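Local coordinates for flavin reductase (Uncultured bacterium, PDB 5CHO) that supplies reduced flavin to a bacterial two-component tryptophan halogenase, acting as its flavin reductase component and probably drawing electrons from a nicotinamide cofactor, at the flavin-adenine dinucleotide site and the interface of chains A and B. Residues are numbered along the deposited sequence; one frame, centred on the assembly and turned at random. Chains: chain A/B, Flavin reductase.

The C-alpha centres of contacts 1 and 2 lie about 18 Å apart, and that of contact 3 is about 20 Å from each. Shared residues show that the flavin pocket borders both patches of the two-fold dimer interface. A:Val48 belongs to contacts 1 and 2, and strands 178-182 and 185-189 supply residues to both. A:Cys79 and A:His160 border the flavin pyrimidine in contact 1, and their counterparts B:Cys79 and B:His160 lie in contact 3. Strands 74-81 and 160-167 therefore serve both the cofactor and the partner subunit, and dimerisation probably helps hold the two flavin pockets in shape.

Contact 1: the flavin-adenine dinucleotide site. Residues chain A 48, 59, 61-65, 79-81, 83-86, 112-115, 117, 119, 160, 181, 186. With FAD (flavin-adenine dinucleotide), chain C.
A:Arg115 lays one face of its guanidinium over the adenine-side ribose of FAD, with C4B near its rim. Its chain bends at chi3 (60°), and NE and NH2 both meet water 2, which also touches the ribityl hydroxyl O3'. A:Arg117, extended from CG to NE, grips end-on: NH1 reaches the ribityl hydroxyl O4' at 2.9 Å and NH2 reaches O5' at 3.0 Å, both in the guanidinium plane. A:Arg119 NH1 donates in plane to O1P on the flavin-side phosphate (2.9 Å), and NH2 forms a salt bridge with O2A on the adenosine-side phosphate. A:His59 NE2 also donates to O1P, in the imidazole plane at 2.7 Å, with the A:Arg117 guanidinium charge close by. The start of helix 85-93 adds the backbone N-H groups of A:Ala85 and A:Met86 and is likely to stabilise the diphosphate charge. In this flavin reductase pocket backbone atoms read the isoalloxazine: A:Asn64 N donates to N5 at 3.0 Å, A:Glu81 N points almost straight at O2 (177° at H), and N3 donates to A:Cys79 O. A:Ser65 OG, which receives the A:Cys79 N-H, is placed to donate to O4 at 2.7 Å. Dimethylbenzene methyl C7M sits over the face of A:Tyr181, 3.8 Å from the ring centroid.

Contact 2: the interface of chains A and B. Residues chain A 45-48, 144, 178, 180, 189; chain B 43-46, 180, 182, 187, 189.
A:Leu189 and B:His182 run past each other in opposite directions, forming an apolar contact across the two-fold dimer interface. With CG anti to the backbone N (chi1 -179°), A:Leu189 places its CD2 branch against the base of the histidine, 3.7 Å from B:His182 CB and close to CG and ND1. Its other branch, CD1, lies over one face of the B:Arg187 guanidinium, toward the rim, as the two chains cross obliquely. The imidazole is held by its own subunit: B:His182 NE2 donates to B:Ser43 O at 2.8 Å, with the oxygen in the ring plane but the N-H above the carbonyl plane. A:Ala178 CB touches the far end of the same ring. Beyond it, A:Val180 and B:Leu189 meet tip to tip, CG1 to CD2 at 4.1 Å, while A:Val180 CG2 turns to B:Ala45 CB at 4.0 Å. B:Phe44 offers a ring face to the A:Gly47 backbone, its CE2 3.7 Å from A:Gly47 CA, a close fit on a residue without a side chain. Beside it A:Gly47 N donates to B:Ala45 O at 2.9 Å, and A:Thr46 pairs with B:Thr46 in an antiparallel beta bridge. Backbone pairing flanked by interlocked side chains thus joins the two subunits, in what is probably the functional dimer, close to the flavin pocket.

Contact 3: the interface of chains A and B. Residues chain A 67, 69-70, 75, 77, 152, 155, 164; chain B 79, 156-160, 162.
B:His160 leaves strand 160-167 with CG anti to the carbonyl carbon (chi1 -76°), setting its ring beneath the carbonyl of A:Val69. Its CB lies 3.2 Å from A:Val69 O. That oxygen stands over the CG-ND1 side of the ring face, 2.9 Å from B:His160 ND1 and not in line with its N-H, which goes instead to B:Asp159 OD1 in the ring plane. CD2 and CE1 are both 3.6 Å from A:Val69 O, and NE2 at the tip is farthest. An alanine here removes the ring under the A:Val69 carbonyl and the N-H to B:Asp159 OD1, and would probably leave that carboxylate less firmly placed. A:Ser70 OG accepts from B:Asp159 N at 3.1 Å (169° at H) and stands over the face of the B:Asp159 carboxylate, 3.0 Å from OD1, where any hydroxyl bond would be poorly directed. A:Val69 CG1 presses on B:Ala157 CB at 3.4 Å. A:Leu77 CD2 and B:Ile162 CD1 meet tip to tip, 3.7 Å apart. A:Tyr155 OH donates to a lone pair of B:Asp156 O at 2.9 Å, A:Trp152 turning its ring edge to the same oxygen. The patch locks the turn between strands 145-157 and 160-167 onto the partner subunit and so probably helps hold the dimer together.

Contact 1: the flavin-adenine dinucleotide site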
# COMPACT_ATOMS: atom_id res chain seq x y z
N VAL A 48 6.84 -5.74 3.09
CA VAL A 48 7.86 -4.77 3.48
C VAL A 48 8.92 -4.67 2.41
O VAL A 48 9.37 -5.69 1.88
CB VAL A 48 8.54 -5.15 4.81
CG1 VAL A 48 9.43 -4.00 5.28
CG2 VAL A 48 7.51 -5.49 5.87
N HIS A 59 22.17 5.08 -0.50
CA HIS A 59 21.39 5.11 0.72
C HIS A 59 20.24 4.13 0.62
O HIS A 59 19.85 3.73 -0.47
CB HIS A 59 20.87 6.53 0.96
CG HIS A 59 20.23 6.72 2.30
ND1 HIS A 59 20.75 6.18 3.46
CD2 HIS A 59 19.10 7.36 2.67
CE1 HIS A 59 19.98 6.50 4.48
NE2 HIS A 59 18.96 7.21 4.02
N MET A 61 16.40 2.79 2.89
CA MET A 61 15.44 2.96 3.96
C MET A 61 14.33 1.92 3.81
O MET A 61 14.04 1.45 2.71
CB MET A 61 14.85 4.38 3.96
CG MET A 61 14.06 4.72 2.71
SD MET A 61 12.27 4.68 2.89
CE MET A 61 11.95 6.17 3.82
N THR A 62 13.72 1.57 4.94
CA THR A 62 12.67 0.57 4.95
C THR A 62 11.32 1.25 4.73
O THR A 62 10.99 2.26 5.36
CB THR A 62 12.66 -0.21 6.28
OG1 THR A 62 13.85 -1.00 6.38
CG2 THR A 62 11.44 -1.11 6.36
N ALA A 63 10.53 0.70 3.81
CA ALA A 63 9.24 1.27 3.45
C ALA A 63 8.19 0.19 3.25
O ALA A 63 8.47 -0.83 2.62
CB ALA A 63 9.36 2.12 2.20
N ASN A 64 7.00 0.42 3.79
CA ASN A 64 5.86 -0.46 3.55
C ASN A 64 4.72 0.28 2.84
O ASN A 64 3.64 -0.27 2.63
CB ASN A 64 5.36 -1.08 4.87
CG ASN A 64 4.52 -0.12 5.70
OD1 ASN A 64 4.64 1.10 5.59
ND2 ASN A 64 3.66 -0.67 6.56
N SER A 65 4.98 1.53 2.47
CA SER A 65 4.00 2.34 1.76
C SER A 65 4.05 2.07 0.25
O SER A 65 3.40 2.76 -0.53
CB SER A 65 4.23 3.83 2.02
OG SER A 65 5.50 4.23 1.53
N CYS A 79 5.56 6.37 -0.15
CA CYS A 79 5.39 7.59 0.63
C CYS A 79 6.56 7.75 1.59
O CYS A 79 6.83 6.88 2.41
CB CYS A 79 4.07 7.56 1.40
SG CYS A 79 2.63 7.29 0.36
N VAL A 80 7.25 8.88 1.47
CA VAL A 80 8.43 9.14 2.28
C VAL A 80 8.28 10.42 3.09
O VAL A 80 7.95 11.49 2.56
CB VAL A 80 9.70 9.23 1.41
CG1 VAL A 80 10.94 9.39 2.28
CG2 VAL A 80 9.81 7.99 0.54
N GLU A 81 8.51 10.28 4.39
CA GLU A 81 8.53 11.39 5.35
C GLU A 81 9.35 12.57 4.85
O GLU A 81 10.44 12.39 4.32
CB GLU A 81 9.10 10.89 6.67
CG GLU A 81 8.50 11.50 7.91
CD GLU A 81 9.30 11.14 9.14
OE1 GLU A 81 9.73 9.98 9.25
OE2 GLU A 81 9.50 12.03 10.00
N ASP A 83 10.90 14.84 6.53
CA ASP A 83 12.12 15.00 7.31
C ASP A 83 13.12 13.86 7.16
O ASP A 83 14.21 13.90 7.73
CB ASP A 83 11.77 15.12 8.80
CG ASP A 83 10.85 16.29 9.09
OD1 ASP A 83 10.82 17.24 8.28
OD2 ASP A 83 10.15 16.24 10.13
N ALA A 84 12.76 12.84 6.38
CA ALA A 84 13.65 11.70 6.20
C ALA A 84 14.68 11.98 5.13
O ALA A 84 14.40 12.67 4.15
CB ALA A 84 12.84 10.45 5.86
N ALA A 85 15.87 11.43 5.31
CA ALA A 85 16.98 11.67 4.40
C ALA A 85 16.69 11.16 2.99
O ALA A 85 17.13 11.76 2.01
CB ALA A 85 18.25 11.02 4.95
N MET A 86 15.95 10.06 2.89
CA MET A 86 15.65 9.49 1.58
C MET A 86 14.80 10.43 0.75
O MET A 86 14.85 10.41 -0.48
CB MET A 86 14.96 8.13 1.72
CG MET A 86 14.75 7.42 0.38
SD MET A 86 16.30 7.10 -0.48
CE MET A 86 16.87 5.62 0.33
N TYR A 112 17.29 -0.96 8.36
CA TYR A 112 17.12 0.23 7.54
C TYR A 112 15.89 1.03 7.92
O TYR A 112 15.52 1.98 7.24
CB TYR A 112 17.11 -0.15 6.06
CG TYR A 112 18.48 -0.64 5.66
CD1 TYR A 112 19.53 0.26 5.51
CD2 TYR A 112 18.74 -1.98 5.45
CE1 TYR A 112 20.78 -0.16 5.17
CE2 TYR A 112 20.01 -2.41 5.10
CZ TYR A 112 21.02 -1.49 4.96
OH TYR A 112 22.30 -1.90 4.61
N ALA A 113 15.25 0.62 9.01
CA ALA A 113 14.25 1.44 9.68
C ALA A 113 14.86 2.17 10.89
O ALA A 113 14.20 3.01 11.51
CB ALA A 113 13.08 0.59 10.10
N ASN A 114 16.10 1.84 11.22
CA ASN A 114 16.77 2.40 12.39
C ASN A 114 17.51 3.71 12.08
O ASN A 114 18.55 3.70 11.43
CB ASN A 114 17.75 1.38 12.99
CG ASN A 114 18.16 1.71 14.42
OD1 ASN A 114 18.27 2.88 14.79
ND2 ASN A 114 18.36 0.69 15.23
N ARG A 115 16.95 4.84 12.52
CA ARG A 115 17.54 6.16 12.28
C ARG A 115 18.94 6.31 12.86
O ARG A 115 19.69 7.19 12.45
CB ARG A 115 16.63 7.24 12.87
CG ARG A 115 16.53 7.22 14.39
CD ARG A 115 15.39 8.10 14.87
NE ARG A 115 14.13 7.62 14.32
CZ ARG A 115 13.00 8.32 14.28
NH1 ARG A 115 12.94 9.53 14.80
NH2 ARG A 115 11.92 7.78 13.73
N ARG A 117 21.24 4.10 12.60
CA ARG A 117 22.07 3.13 11.91
C ARG A 117 23.32 3.77 11.30
O ARG A 117 23.33 4.95 10.98
CB ARG A 117 21.27 2.42 10.81
CG ARG A 117 20.88 3.30 9.61
CD ARG A 117 19.87 2.58 8.73
NE ARG A 117 19.35 3.36 7.61
CZ ARG A 117 18.26 4.13 7.66
NH1 ARG A 117 17.56 4.23 8.78
NH2 ARG A 117 17.87 4.78 6.57
N ARG A 119 25.57 4.90 8.42
CA ARG A 119 25.14 5.35 7.10
C ARG A 119 26.26 5.33 6.05
O ARG A 119 26.14 5.96 5.00
CB ARG A 119 24.54 6.75 7.22
CG ARG A 119 23.19 6.73 7.92
CD ARG A 119 22.64 8.09 8.27
NE ARG A 119 21.50 7.94 9.17
CZ ARG A 119 20.23 7.86 8.77
NH1 ARG A 119 19.91 7.92 7.48
NH2 ARG A 119 19.26 7.71 9.67
N HIS A 160 4.38 13.70 4.58
CA HIS A 160 5.06 12.82 3.62
C HIS A 160 4.94 13.42 2.23
O HIS A 160 4.15 14.33 2.00
CB HIS A 160 4.45 11.42 3.60
CG HIS A 160 4.88 10.54 4.74
ND1 HIS A 160 4.62 10.84 6.06
CD2 HIS A 160 5.52 9.35 4.74
CE1 HIS A 160 5.10 9.87 6.83
NE2 HIS A 160 5.65 8.96 6.05
N TYR A 181 4.04 -6.93 7.73
CA TYR A 181 3.97 -6.03 8.87
C TYR A 181 2.51 -5.75 9.19
O TYR A 181 1.80 -5.11 8.40
CB TYR A 181 4.72 -4.73 8.57
CG TYR A 181 4.83 -3.81 9.76
CD1 TYR A 181 5.58 -4.18 10.87
CD2 TYR A 181 4.21 -2.57 9.77
CE1 TYR A 181 5.69 -3.33 11.96
CE2 TYR A 181 4.32 -1.72 10.85
CZ TYR A 181 5.06 -2.11 11.94
OH TYR A 181 5.17 -1.27 13.03
N PHE A 186 6.05 -7.81 13.06
CA PHE A 186 6.56 -8.47 11.88
C PHE A 186 6.06 -9.91 11.90
O PHE A 186 6.06 -10.57 12.95
CB PHE A 186 8.09 -8.40 11.81
CG PHE A 186 8.60 -7.03 11.47
CD1 PHE A 186 9.03 -6.17 12.47
CD2 PHE A 186 8.64 -6.60 10.16
CE1 PHE A 186 9.49 -4.90 12.15
CE2 PHE A 186 9.10 -5.34 9.84
CZ PHE A 186 9.52 -4.49 10.84
PA FAD C . 16.05 9.45 8.50
O1A FAD C . 17.16 10.42 8.21
O2A FAD C . 16.57 8.26 9.22
O5B FAD C . 14.93 10.16 9.44
C5B FAD C . 13.84 9.36 9.90
C4B FAD C . 13.06 10.11 11.04
O4B FAD C . 13.80 10.16 12.10
C3B FAD C . 12.81 11.56 10.63
O3B FAD C . 11.54 11.97 11.02
C2B FAD C . 13.88 12.38 11.35
O2B FAD C . 13.30 13.71 11.83
C1B FAD C . 14.22 11.68 12.38
N9A FAD C . 15.62 11.75 12.56
C8A FAD C . 16.55 10.84 12.18
N7A FAD C . 17.77 11.30 12.55
C5A FAD C . 17.59 12.50 13.15
C6A FAD C . 18.48 13.41 13.71
N6A FAD C . 19.93 13.43 13.87
N1A FAD C . 18.03 14.56 14.26
C2A FAD C . 16.69 14.84 14.27
N3A FAD C . 15.80 13.95 13.71
C4A FAD C . 16.26 12.78 13.16
N1 FAD C . 9.21 5.65 6.59
C2 FAD C . 8.64 6.43 5.49
O2 FAD C . 8.97 7.61 5.33
N3 FAD C . 7.69 5.82 4.58
C4 FAD C . 7.31 4.45 4.77
O4 FAD C . 6.56 3.97 4.04
C4X FAD C . 7.90 3.67 5.90
N5 FAD C . 7.53 2.30 6.11
C5X FAD C . 8.13 1.52 7.23
C6 FAD C . 7.77 0.16 7.43
C7 FAD C . 8.33 -0.57 8.49
C7M FAD C . 7.72 -2.00 8.42
C8 FAD C . 9.24 0.06 9.34
C8M FAD C . 9.80 -0.86 10.48
C9 FAD C . 9.60 1.40 9.13
C9A FAD C . 9.04 2.14 8.08
N10 FAD C . 9.42 3.54 7.87
C10 FAD C . 8.84 4.29 6.78
C1' FAD C . 10.39 4.22 8.78
C2' FAD C . 11.73 4.44 8.06
O2' FAD C . 12.21 3.21 7.59
C3' FAD C . 12.70 5.04 9.04
O3' FAD C . 12.25 6.30 9.43
C4' FAD C . 14.10 5.17 8.42
O4' FAD C . 15.01 5.45 9.40
C5' FAD C . 14.10 6.32 7.39
O5' FAD C . 15.40 6.45 6.82
P FAD C . 15.85 7.87 6.20
O1P FAD C . 17.36 7.92 6.14
O2P FAD C . 15.25 8.06 4.81
O3P FAD C . 15.33 9.00 7.16
O HOH W 1 10.92 7.79 7.96
O HOH W 2 12.99 5.90 12.41

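Contact 2: the interface of chains A and B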
# COMPACT_ATOMS: atom_id res chain seq x y z
N ALA A 45 -2.66 -4.95 6.86
CA ALA A 45 -1.41 -5.68 6.68
C ALA A 45 -0.69 -5.21 5.42
O ALA A 45 -1.32 -4.78 4.46
CB ALA A 45 -1.66 -7.18 6.61
N THR A 46 0.64 -5.32 5.44
CA THR A 46 1.46 -4.96 4.29
C THR A 46 2.64 -5.90 4.20
O THR A 46 3.02 -6.53 5.19
CB THR A 46 2.04 -3.53 4.39
OG1 THR A 46 3.04 -3.50 5.41
CG2 THR A 46 0.96 -2.50 4.70
N GLY A 47 3.23 -5.99 3.02
CA GLY A 47 4.56 -6.55 2.87
C GLY A 47 5.56 -5.50 3.34
O GLY A 47 5.17 -4.49 3.91
N VAL A 48 6.84 -5.74 3.09
CA VAL A 48 7.86 -4.77 3.48
C VAL A 48 8.92 -4.67 2.41
O VAL A 48 9.37 -5.69 1.88
CB VAL A 48 8.54 -5.15 4.81
CG1 VAL A 48 9.43 -4.00 5.28
CG2 VAL A 48 7.51 -5.49 5.87
N LEU A 144 12.01 -11.18 -2.56
CA LEU A 144 10.95 -11.77 -3.36
C LEU A 144 10.88 -11.14 -4.75
O LEU A 144 10.47 -11.79 -5.70
CB LEU A 144 9.61 -11.62 -2.64
CG LEU A 144 9.53 -12.30 -1.27
CD1 LEU A 144 8.13 -12.16 -0.68
CD2 LEU A 144 9.96 -13.76 -1.33
N ALA A 178 7.03 -14.73 3.00
CA ALA A 178 7.08 -13.28 2.84
C ALA A 178 7.08 -12.56 4.18
O ALA A 178 6.47 -13.02 5.15
CB ALA A 178 5.91 -12.82 2.00
N VAL A 180 5.78 -9.75 6.46
CA VAL A 180 4.55 -8.98 6.56
C VAL A 180 4.56 -8.15 7.83
O VAL A 180 5.03 -8.60 8.88
CB VAL A 180 3.33 -9.93 6.52
CG1 VAL A 180 2.06 -9.23 6.98
CG2 VAL A 180 3.17 -10.48 5.11
N LEU A 189 4.62 -14.81 6.29
CA LEU A 189 3.49 -15.30 5.51
C LEU A 189 3.98 -16.47 4.66
O LEU A 189 4.80 -16.27 3.77
CB LEU A 189 2.91 -14.20 4.62
CG LEU A 189 1.71 -14.64 3.79
CD1 LEU A 189 0.44 -14.71 4.64
CD2 LEU A 189 1.51 -13.73 2.58
N SER B 43 3.96 -10.12 -5.60
CA SER B 43 4.93 -10.57 -4.60
C SER B 43 4.83 -9.74 -3.32
O SER B 43 5.20 -10.20 -2.24
CB SER B 43 6.34 -10.49 -5.16
OG SER B 43 6.76 -9.14 -5.29
N PHE B 44 4.32 -8.52 -3.46
CA PHE B 44 4.09 -7.64 -2.31
C PHE B 44 2.72 -7.86 -1.68
O PHE B 44 1.68 -7.53 -2.26
CB PHE B 44 4.22 -6.17 -2.72
CG PHE B 44 4.13 -5.21 -1.56
CD1 PHE B 44 2.92 -4.64 -1.21
CD2 PHE B 44 5.25 -4.89 -0.81
CE1 PHE B 44 2.82 -3.77 -0.15
CE2 PHE B 44 5.16 -4.01 0.25
CZ PHE B 44 3.94 -3.45 0.59
N ALA B 45 2.72 -8.42 -0.47
CA ALA B 45 1.49 -8.74 0.24
C ALA B 45 0.73 -7.49 0.67
O ALA B 45 1.32 -6.43 0.90
CB ALA B 45 1.81 -9.60 1.46
N THR B 46 -0.59 -7.62 0.78
CA THR B 46 -1.45 -6.52 1.24
C THR B 46 -2.61 -7.01 2.09
O THR B 46 -2.99 -8.17 2.02
CB THR B 46 -2.05 -5.72 0.06
OG1 THR B 46 -2.98 -6.56 -0.66
CG2 THR B 46 -0.96 -5.25 -0.89
N VAL B 180 -5.65 -11.29 3.66
CA VAL B 180 -4.44 -10.89 2.96
C VAL B 180 -4.46 -11.38 1.52
O VAL B 180 -4.94 -12.48 1.23
CB VAL B 180 -3.20 -11.43 3.69
CG1 VAL B 180 -1.97 -11.35 2.80
CG2 VAL B 180 -2.99 -10.66 4.98
N HIS B 182 -1.92 -12.08 -1.54
CA HIS B 182 -0.51 -12.26 -1.92
C HIS B 182 -0.36 -13.35 -2.96
O HIS B 182 -1.00 -14.40 -2.88
CB HIS B 182 0.34 -12.60 -0.69
CG HIS B 182 1.79 -12.80 -1.01
ND1 HIS B 182 2.40 -14.03 -0.97
CD2 HIS B 182 2.74 -11.91 -1.38
CE1 HIS B 182 3.67 -13.90 -1.31
NE2 HIS B 182 3.90 -12.62 -1.56
N ARG B 187 -5.49 -14.98 1.45
CA ARG B 187 -4.83 -15.70 2.52
C ARG B 187 -5.40 -15.17 3.83
O ARG B 187 -5.91 -14.05 3.89
CB ARG B 187 -3.32 -15.46 2.46
CG ARG B 187 -2.60 -15.76 1.10
CD ARG B 187 -2.35 -17.25 0.82
NE ARG B 187 -1.91 -17.94 2.02
CZ ARG B 187 -0.65 -18.08 2.43
NH1 ARG B 187 0.35 -17.58 1.73
NH2 ARG B 187 -0.41 -18.74 3.55
N LEU B 189 -4.36 -14.19 7.69
CA LEU B 189 -3.23 -13.88 8.56
C LEU B 189 -3.66 -13.96 10.02
O LEU B 189 -4.48 -13.15 10.46
CB LEU B 189 -2.66 -12.50 8.25
CG LEU B 189 -1.49 -12.06 9.15
CD1 LEU B 189 -0.22 -12.82 8.82
CD2 LEU B 189 -1.26 -10.57 9.03

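Contact 3: the interface of chains A and B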
# COMPACT_ATOMS: atom_id res chain seq x y z
N THR A 67 3.28 0.71 -3.27
CA THR A 67 1.99 0.40 -3.88
C THR A 67 2.07 0.40 -5.40
O THR A 67 2.58 1.35 -6.00
CB THR A 67 0.90 1.40 -3.41
OG1 THR A 67 0.82 1.38 -1.98
CG2 THR A 67 -0.46 1.03 -3.99
N VAL A 69 0.66 1.04 -8.93
CA VAL A 69 -0.24 2.14 -9.29
C VAL A 69 -0.85 2.00 -10.69
O VAL A 69 -2.05 2.19 -10.86
CB VAL A 69 0.49 3.50 -9.24
CG1 VAL A 69 -0.42 4.60 -9.75
CG2 VAL A 69 0.92 3.81 -7.82
N SER A 70 -0.02 1.67 -11.67
CA SER A 70 -0.45 1.69 -13.06
C SER A 70 0.33 0.68 -13.89
O SER A 70 1.46 0.34 -13.57
CB SER A 70 -0.27 3.10 -13.64
OG SER A 70 -0.38 3.09 -15.06
N LEU A 75 3.82 2.11 -13.41
CA LEU A 75 4.12 3.03 -12.33
C LEU A 75 3.96 2.38 -10.96
O LEU A 75 3.13 1.49 -10.78
CB LEU A 75 3.22 4.26 -12.40
CG LEU A 75 3.24 5.22 -13.60
CD1 LEU A 75 2.27 6.36 -13.41
CD2 LEU A 75 4.64 5.74 -13.85
N LEU A 77 4.34 3.65 -6.47
CA LEU A 77 4.58 4.77 -5.57
C LEU A 77 5.08 4.32 -4.21
O LEU A 77 4.86 3.18 -3.79
CB LEU A 77 3.31 5.62 -5.42
CG LEU A 77 2.07 5.13 -4.69
CD1 LEU A 77 2.25 5.09 -3.17
CD2 LEU A 77 0.90 6.03 -5.06
N TRP A 152 9.04 9.95 -11.45
CA TRP A 152 8.08 10.50 -12.40
C TRP A 152 7.59 11.80 -11.81
O TRP A 152 7.74 12.87 -12.40
CB TRP A 152 6.94 9.50 -12.62
CG TRP A 152 5.96 9.74 -13.76
CD1 TRP A 152 6.20 9.58 -15.10
CD2 TRP A 152 4.58 10.09 -13.64
NE1 TRP A 152 5.05 9.84 -15.81
CE2 TRP A 152 4.04 10.16 -14.94
CE3 TRP A 152 3.73 10.37 -12.55
CZ2 TRP A 152 2.71 10.50 -15.19
CZ3 TRP A 152 2.41 10.70 -12.80
CH2 TRP A 152 1.91 10.77 -14.11
N TYR A 155 4.61 14.17 -5.16
CA TYR A 155 3.39 14.90 -4.84
C TYR A 155 3.34 15.21 -3.35
O TYR A 155 3.73 14.38 -2.52
CB TYR A 155 2.12 14.11 -5.21
CG TYR A 155 1.84 13.89 -6.68
CD1 TYR A 155 1.62 14.96 -7.55
CD2 TYR A 155 1.70 12.60 -7.19
CE1 TYR A 155 1.32 14.75 -8.89
CE2 TYR A 155 1.41 12.38 -8.52
CZ TYR A 155 1.22 13.46 -9.37
OH TYR A 155 0.92 13.24 -10.69
N VAL A 164 6.15 8.93 -7.14
CA VAL A 164 5.69 8.02 -8.19
C VAL A 164 6.87 7.69 -9.10
O VAL A 164 7.51 8.58 -9.65
CB VAL A 164 4.56 8.64 -9.02
CG1 VAL A 164 4.00 7.61 -9.99
CG2 VAL A 164 3.46 9.16 -8.12
N CYS B 79 -5.61 3.91 -4.88
CA CYS B 79 -5.43 4.08 -6.32
C CYS B 79 -6.59 3.44 -7.05
O CYS B 79 -6.87 2.25 -6.87
CB CYS B 79 -4.11 3.48 -6.77
SG CYS B 79 -2.68 4.17 -5.91
N ASP B 156 -3.01 12.46 -11.01
CA ASP B 156 -2.85 11.60 -12.17
C ASP B 156 -1.74 10.60 -11.91
O ASP B 156 -0.73 10.92 -11.28
CB ASP B 156 -2.56 12.42 -13.42
CG ASP B 156 -3.71 13.32 -13.81
OD1 ASP B 156 -3.44 14.41 -14.36
OD2 ASP B 156 -4.87 12.95 -13.56
N ALA B 157 -1.93 9.37 -12.39
CA ALA B 157 -0.97 8.31 -12.17
C ALA B 157 -1.14 7.23 -13.24
O ALA B 157 -1.47 6.08 -12.93
CB ALA B 157 -1.13 7.73 -10.78
N GLY B 158 -0.93 7.61 -14.49
CA GLY B 158 -1.08 6.70 -15.60
C GLY B 158 -2.53 6.28 -15.77
O GLY B 158 -3.42 7.13 -15.85
N ASP B 159 -2.77 4.98 -15.81
CA ASP B 159 -4.12 4.45 -16.02
C ASP B 159 -4.96 4.40 -14.73
O ASP B 159 -6.10 3.95 -14.75
CB ASP B 159 -4.04 3.05 -16.66
CG ASP B 159 -3.24 2.07 -15.82
OD1 ASP B 159 -3.23 2.19 -14.58
OD2 ASP B 159 -2.62 1.16 -16.42
N HIS B 160 -4.38 4.87 -13.63
CA HIS B 160 -5.10 5.04 -12.37
C HIS B 160 -5.00 6.50 -11.93
O HIS B 160 -4.21 7.27 -12.48
CB HIS B 160 -4.54 4.15 -11.26
CG HIS B 160 -4.92 2.71 -11.36
ND1 HIS B 160 -4.52 1.91 -12.41
CD2 HIS B 160 -5.63 1.91 -10.53
CE1 HIS B 160 -4.98 0.68 -12.22
NE2 HIS B 160 -5.66 0.66 -11.09
N ILE B 162 -4.52 8.64 -8.09
CA ILE B 162 -4.24 8.52 -6.67
C ILE B 162 -5.19 9.42 -5.90
O ILE B 162 -5.10 10.64 -5.99
CB ILE B 162 -2.79 8.92 -6.32
CG1 ILE B 162 -1.79 8.06 -7.10
CG2 ILE B 162 -2.54 8.79 -4.82
CD1 ILE B 162 -0.41 8.68 -7.22